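Local coordinates for legionella ubiquitin-specific protease A domain-containing protein (Legionella pneumophila subsp. pneumophila, PDB 5DGG), which is not fully characterised but carries a central domain of the LupA family, related to cysteine proteases of clan CA, consistent with a ubiquitin-specific protease-like role, at residues A[20-32]-A[51-65]. Residues are numbered along the deposited sequence; the frame is centred on the assembly and turned at random.
Sequences GRIVVMAVLNRYD and EVHYIMIPVGPGHWR
R21 starts its run against residues 51-65 with CB, 3.3 Å from the carbonyl O of E51. CG sits between the backbone N and the carbonyl carbon (chi1 60°), and the later bend at chi3 lays the guanidinium flat on H53, their planes 20° apart. NE donates to a water at 2.8 Å, H53 CB sits over one face of the guanidinium, close to CZ, NH2 comes over the imidazole face 3.4 Å from H53 CG, and NH1 reaches Y54 CE2, the guanidinium standing nearly perpendicular to the Y54 ring. The carbonyl O of R21 takes two N-H groups, from H53 on a lone pair and from Y54 almost in line with the C=O. From there the parallel ladder starts, I22 pairing with Y54: 22-29 and 54-60 are joined through helix 33-47 as a beta-alpha-beta unit, with 22-29 outermost in the five-stranded mixed sheet. I22, V24 and M56 share one face, where V24 CG2 meets M56 SD at 4.0 Å; V23 and I55 lie on the opposite face, where V23 touches D46 of helix 33-47. The ladder breaks at P58, which has no N-H to give; its CD instead lies 3.2 Å from M25 O. M25, its chain bent at chi2 and chi3, lays SD against I55 CG2 and I57 CD1. Pairing resumes one residue out of step, L28 N donating to P58 O at 3.0 Å. The R30 N-H to G60 O bond is almost straight, 177° at the hydrogen.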
loop_
_atom_site.group_PDB
_atom_site.type_symbol
_atom_site.label_atom_id
_atom_site.label_comp_id
_atom_site.label_asym_id
_atom_site.label_seq_id
_atom_site.Cartn_x
_atom_site.Cartn_y
_atom_site.Cartn_z
ATOM N N GLY A 20 -6.747 -7.690 -12.948
ATOM C CA GLY A 20 -6.092 -8.896 -13.397
ATOM C C GLY A 20 -5.273 -9.497 -12.271
ATOM O O GLY A 20 -5.761 -9.660 -11.147
ATOM N N ARG A 21 -3.998 -9.735 -12.545
ATOM C CA ARG A 21 -3.138 -10.463 -11.593
ATOM C C ARG A 21 -2.700 -9.609 -10.373
ATOM O O ARG A 21 -1.973 -10.072 -9.513
ATOM C CB ARG A 21 -1.943 -11.031 -12.336
ATOM C CG ARG A 21 -1.064 -10.021 -13.030
ATOM C CD ARG A 21 -0.327 -10.685 -14.220
ATOM N NE ARG A 21 0.456 -11.842 -13.792
ATOM C CZ ARG A 21 1.765 -11.829 -13.470
ATOM N NH1 ARG A 21 2.516 -10.733 -13.582
ATOM N NH2 ARG A 21 2.342 -12.948 -13.075
ATOM N N ILE A 22 -3.137 -8.369 -10.313
ATOM C CA ILE A 22 -2.816 -7.481 -9.203
ATOM C C ILE A 22 -4.065 -7.244 -8.394
ATOM O O ILE A 22 -5.078 -6.689 -8.921
ATOM C CB ILE A 22 -2.278 -6.123 -9.686
ATOM C CG1 ILE A 22 -1.037 -6.297 -10.549
ATOM C CG2 ILE A 22 -1.992 -5.178 -8.508
ATOM C CD1 ILE A 22 -0.692 -5.104 -11.413
ATOM N N VAL A 23 -4.034 -7.637 -7.133
ATOM C CA VAL A 23 -5.123 -7.300 -6.230
ATOM C C VAL A 23 -4.748 -6.158 -5.317
ATOM O O VAL A 23 -3.672 -6.164 -4.737
ATOM C CB VAL A 23 -5.518 -8.500 -5.386
ATOM C CG1 VAL A 23 -6.503 -8.142 -4.267
ATOM C CG2 VAL A 23 -6.075 -9.590 -6.294
ATOM N N VAL A 24 -5.672 -5.211 -5.127
ATOM C CA VAL A 24 -5.499 -4.153 -4.182
ATOM C C VAL A 24 -6.606 -4.335 -3.160
ATOM O O VAL A 24 -7.798 -4.224 -3.475
ATOM C CB VAL A 24 -5.541 -2.741 -4.829
ATOM C CG1 VAL A 24 -5.298 -1.648 -3.759
ATOM C CG2 VAL A 24 -4.546 -2.650 -5.961
ATOM N N MET A 25 -6.223 -4.678 -1.946
ATOM C CA MET A 25 -7.198 -4.895 -0.882
ATOM C C MET A 25 -7.660 -3.581 -0.275
ATOM O O MET A 25 -6.998 -2.564 -0.407
ATOM C CB MET A 25 -6.606 -5.706 0.243
ATOM C CG MET A 25 -5.738 -6.815 -0.227
ATOM S SD MET A 25 -5.889 -8.282 0.738
ATOM C CE MET A 25 -7.338 -8.749 -0.209
ATOM N N ALA A 26 -8.799 -3.663 0.416
ATOM C CA ALA A 26 -9.322 -2.539 1.170
ATOM C C ALA A 26 -8.415 -2.199 2.325
ATOM O O ALA A 26 -7.607 -3.016 2.813
ATOM C CB ALA A 26 -10.715 -2.827 1.694
ATOM N N VAL A 27 -8.630 -1.004 2.818
ATOM C CA VAL A 27 -7.867 -0.528 3.962
ATOM C C VAL A 27 -7.947 -1.453 5.183
ATOM O O VAL A 27 -9.004 -1.996 5.537
ATOM C CB VAL A 27 -8.250 0.898 4.382
ATOM C CG1 VAL A 27 -7.934 1.879 3.266
ATOM C CG2 VAL A 27 -9.705 0.972 4.806
ATOM N N LEU A 28 -6.797 -1.647 5.813
ATOM C CA LEU A 28 -6.713 -2.433 7.032
ATOM C C LEU A 28 -6.411 -1.487 8.186
ATOM O O LEU A 28 -5.599 -0.588 8.048
ATOM C CB LEU A 28 -5.585 -3.442 6.975
ATOM C CG LEU A 28 -5.811 -4.826 6.545
ATOM C CD1 LEU A 28 -4.527 -5.600 6.836
ATOM C CD2 LEU A 28 -7.031 -5.404 7.274
ATOM N N ASN A 29 -7.058 -1.711 9.321
ATOM C CA ASN A 29 -6.783 -0.962 10.529
ATOM C C ASN A 29 -5.998 -1.860 11.479
ATOM O O ASN A 29 -6.557 -2.791 12.083
ATOM C CB ASN A 29 -8.129 -0.601 11.164
ATOM C CG ASN A 29 -7.980 0.216 12.375
ATOM O OD1 ASN A 29 -7.110 -0.007 13.225
ATOM N ND2 ASN A 29 -8.804 1.243 12.450
ATOM N N ARG A 30 -4.732 -1.553 11.688
ATOM C CA ARG A 30 -3.855 -2.454 12.450
ATOM C C ARG A 30 -4.159 -2.494 13.921
ATOM O O ARG A 30 -3.723 -3.416 14.599
ATOM C CB ARG A 30 -2.375 -2.118 12.263
ATOM C CG ARG A 30 -1.935 -0.807 12.811
ATOM C CD ARG A 30 -0.486 -0.463 12.376
ATOM N NE ARG A 30 0.405 -0.902 13.444
ATOM C CZ ARG A 30 1.045 -0.100 14.280
ATOM N NH1 ARG A 30 1.008 1.229 14.129
ATOM N NH2 ARG A 30 1.768 -0.638 15.252
ATOM N N TYR A 31 -4.930 -1.532 14.429
ATOM C CA TYR A 31 -5.347 -1.557 15.859
ATOM C C TYR A 31 -6.578 -2.380 16.171
ATOM O O TYR A 31 -6.757 -2.835 17.305
ATOM C CB TYR A 31 -5.574 -0.153 16.343
ATOM C CG TYR A 31 -4.283 0.586 16.301
ATOM C CD1 TYR A 31 -3.282 0.261 17.181
ATOM C CD2 TYR A 31 -4.067 1.561 15.403
ATOM C CE1 TYR A 31 -2.066 0.908 17.137
ATOM C CE2 TYR A 31 -2.854 2.215 15.343
ATOM C CZ TYR A 31 -1.856 1.860 16.211
ATOM O OH TYR A 31 -0.631 2.497 16.224
ATOM N N ASP A 32 -7.430 -2.554 15.184
ATOM C CA ASP A 32 -8.698 -3.233 15.345
ATOM C C ASP A 32 -8.541 -4.721 14.930
ATOM O O ASP A 32 -8.409 -5.046 13.768
ATOM C CB ASP A 32 -9.746 -2.541 14.465
ATOM C CG ASP A 32 -11.122 -3.164 14.552
ATOM O OD1 ASP A 32 -11.992 -2.737 13.788
ATOM O OD2 ASP A 32 -11.351 -4.085 15.359
ATOM N N GLU A 51 -4.076 -17.206 -10.376
ATOM C CA GLU A 51 -4.235 -16.058 -11.273
ATOM C C GLU A 51 -3.746 -14.705 -10.666
ATOM O O GLU A 51 -3.555 -13.740 -11.402
ATOM C CB GLU A 51 -5.699 -15.909 -11.692
ATOM C CG GLU A 51 -6.323 -17.148 -12.363
ATOM C CD GLU A 51 -7.523 -17.719 -11.596
ATOM O OE1 GLU A 51 -8.247 -16.955 -10.893
ATOM O OE2 GLU A 51 -7.751 -18.947 -11.708
ATOM N N VAL A 52 -3.615 -14.661 -9.344
ATOM C CA VAL A 52 -3.159 -13.491 -8.602
ATOM C C VAL A 52 -1.671 -13.616 -8.384
ATOM O O VAL A 52 -1.185 -14.653 -7.911
ATOM C CB VAL A 52 -3.835 -13.434 -7.222
ATOM C CG1 VAL A 52 -3.212 -12.333 -6.363
ATOM C CG2 VAL A 52 -5.316 -13.236 -7.396
ATOM N N HIS A 53 -0.935 -12.571 -8.755
ATOM C CA HIS A 53 0.488 -12.569 -8.544
ATOM C C HIS A 53 0.974 -11.489 -7.564
ATOM O O HIS A 53 2.030 -11.638 -6.961
ATOM C CB HIS A 53 1.209 -12.381 -9.848
ATOM C CG HIS A 53 2.643 -12.694 -9.722
ATOM N ND1 HIS A 53 3.120 -13.986 -9.737
ATOM C CD2 HIS A 53 3.701 -11.903 -9.445
ATOM C CE1 HIS A 53 4.432 -13.963 -9.559
ATOM N NE2 HIS A 53 4.800 -12.711 -9.355
ATOM N N TYR A 54 0.218 -10.407 -7.433
ATOM C CA TYR A 54 0.574 -9.321 -6.538
ATOM C C TYR A 54 -0.632 -8.942 -5.680
ATOM O O TYR A 54 -1.758 -8.942 -6.152
ATOM C CB TYR A 54 1.004 -8.098 -7.294
ATOM C CG TYR A 54 2.105 -8.309 -8.245
ATOM C CD1 TYR A 54 3.399 -8.255 -7.801
ATOM C CD2 TYR A 54 1.873 -8.505 -9.610
ATOM C CE1 TYR A 54 4.455 -8.451 -8.638
ATOM C CE2 TYR A 54 2.956 -8.720 -10.488
ATOM C CZ TYR A 54 4.244 -8.645 -9.974
ATOM O OH TYR A 54 5.416 -8.825 -10.717
ATOM N N ILE A 55 -0.379 -8.629 -4.404
ATOM C CA ILE A 55 -1.418 -8.185 -3.461
ATOM C C ILE A 55 -0.897 -6.949 -2.737
ATOM O O ILE A 55 0.159 -7.025 -2.151
ATOM C CB ILE A 55 -1.771 -9.280 -2.443
ATOM C CG1 ILE A 55 -2.210 -10.562 -3.146
ATOM C CG2 ILE A 55 -2.898 -8.769 -1.580
ATOM C CD1 ILE A 55 -2.417 -11.802 -2.302
ATOM N N MET A 56 -1.612 -5.825 -2.830
ATOM C CA MET A 56 -1.296 -4.602 -2.116
ATOM C C MET A 56 -2.272 -4.362 -0.959
ATOM O O MET A 56 -3.492 -4.546 -1.086
ATOM C CB MET A 56 -1.393 -3.378 -3.004
ATOM C CG MET A 56 -0.816 -3.479 -4.391
ATOM S SD MET A 56 -0.762 -1.767 -4.976
ATOM C CE MET A 56 -0.022 -2.111 -6.518
ATOM N N ILE A 57 -1.780 -3.850 0.136
ATOM C CA ILE A 57 -2.678 -3.486 1.258
ATOM C C ILE A 57 -2.304 -2.149 1.816
ATOM O O ILE A 57 -1.176 -1.966 2.247
ATOM C CB ILE A 57 -2.640 -4.527 2.432
ATOM C CG1 ILE A 57 -2.660 -5.960 1.914
ATOM C CG2 ILE A 57 -3.825 -4.258 3.379
ATOM C CD1 ILE A 57 -2.664 -7.042 2.997
ATOM N N PRO A 58 -3.236 -1.179 1.833
ATOM C CA PRO A 58 -2.934 0.007 2.584
ATOM C C PRO A 58 -3.234 -0.173 4.061
ATOM O O PRO A 58 -4.325 -0.576 4.413
ATOM C CB PRO A 58 -3.826 1.067 1.946
ATOM C CG PRO A 58 -4.990 0.274 1.358
ATOM C CD PRO A 58 -4.608 -1.162 1.289
ATOM N N VAL A 59 -2.273 0.095 4.923
ATOM C CA VAL A 59 -2.434 -0.216 6.348
ATOM C C VAL A 59 -2.355 1.057 7.179
ATOM O O VAL A 59 -1.357 1.776 7.163
ATOM C CB VAL A 59 -1.390 -1.207 6.846
ATOM C CG1 VAL A 59 -1.577 -1.525 8.320
ATOM C CG2 VAL A 59 -1.447 -2.481 6.030
ATOM N N GLY A 60 -3.431 1.326 7.891
ATOM C CA GLY A 60 -3.479 2.454 8.783
ATOM C C GLY A 60 -3.981 2.067 10.150
ATOM O O GLY A 60 -3.755 0.978 10.595
ATOM N N PRO A 61 -4.667 2.995 10.831
ATOM C CA PRO A 61 -4.995 4.313 10.314
ATOM C C PRO A 61 -3.956 5.278 10.798
ATOM O O PRO A 61 -2.962 4.869 11.413
ATOM C CB PRO A 61 -6.348 4.578 10.963
ATOM C CG PRO A 61 -6.152 4.017 12.326
ATOM C CD PRO A 61 -5.212 2.832 12.190
ATOM N N GLY A 62 -4.129 6.550 10.495
ATOM C CA GLY A 62 -3.144 7.515 10.926
ATOM C C GLY A 62 -1.908 7.572 10.062
ATOM O O GLY A 62 -1.970 8.126 9.004
ATOM N N HIS A 63 -0.794 6.994 10.530
ATOM C CA HIS A 63 0.425 6.906 9.780
ATOM C C HIS A 63 0.318 5.771 8.711
ATOM O O HIS A 63 0.808 4.681 8.939
ATOM C CB HIS A 63 1.569 6.629 10.775
ATOM C CG HIS A 63 2.945 6.701 10.181
ATOM N ND1 HIS A 63 3.909 7.582 10.632
ATOM C CD2 HIS A 63 3.507 6.036 9.142
ATOM C CE1 HIS A 63 5.017 7.402 9.946
ATOM N NE2 HIS A 63 4.792 6.484 9.023
ATOM N N TRP A 64 -0.316 6.058 7.575
ATOM C CA TRP A 64 -0.526 5.072 6.518
ATOM C C TRP A 64 0.786 4.491 6.047
ATOM O O TRP A 64 1.788 5.203 5.926
ATOM C CB TRP A 64 -1.270 5.700 5.329
ATOM C CG TRP A 64 -2.701 6.058 5.708
ATOM C CD1 TRP A 64 -3.189 7.305 6.026
ATOM C CD2 TRP A 64 -3.786 5.164 5.798
ATOM N NE1 TRP A 64 -4.527 7.231 6.327
ATOM C CE2 TRP A 64 -4.930 5.929 6.180
ATOM C CE3 TRP A 64 -3.923 3.801 5.588
ATOM C CZ2 TRP A 64 -6.179 5.354 6.378
ATOM C CZ3 TRP A 64 -5.175 3.239 5.736
ATOM C CH2 TRP A 64 -6.294 4.013 6.161
ATOM N N ARG A 65 0.771 3.185 5.846
ATOM C CA ARG A 65 1.862 2.437 5.278
ATOM C C ARG A 65 1.343 1.488 4.197
ATOM O O ARG A 65 0.147 1.210 4.092
ATOM C CB ARG A 65 2.588 1.654 6.386
ATOM C CG ARG A 65 3.318 2.518 7.402
ATOM C CD ARG A 65 3.957 1.666 8.486
ATOM N NE ARG A 65 4.563 2.476 9.524
ATOM C CZ ARG A 65 3.943 2.922 10.626
ATOM N NH1 ARG A 65 2.682 2.655 10.894
ATOM N NH2 ARG A 65 4.615 3.650 11.480
HETATM O O HOH W 1 -0.635 -14.299 -13.066
#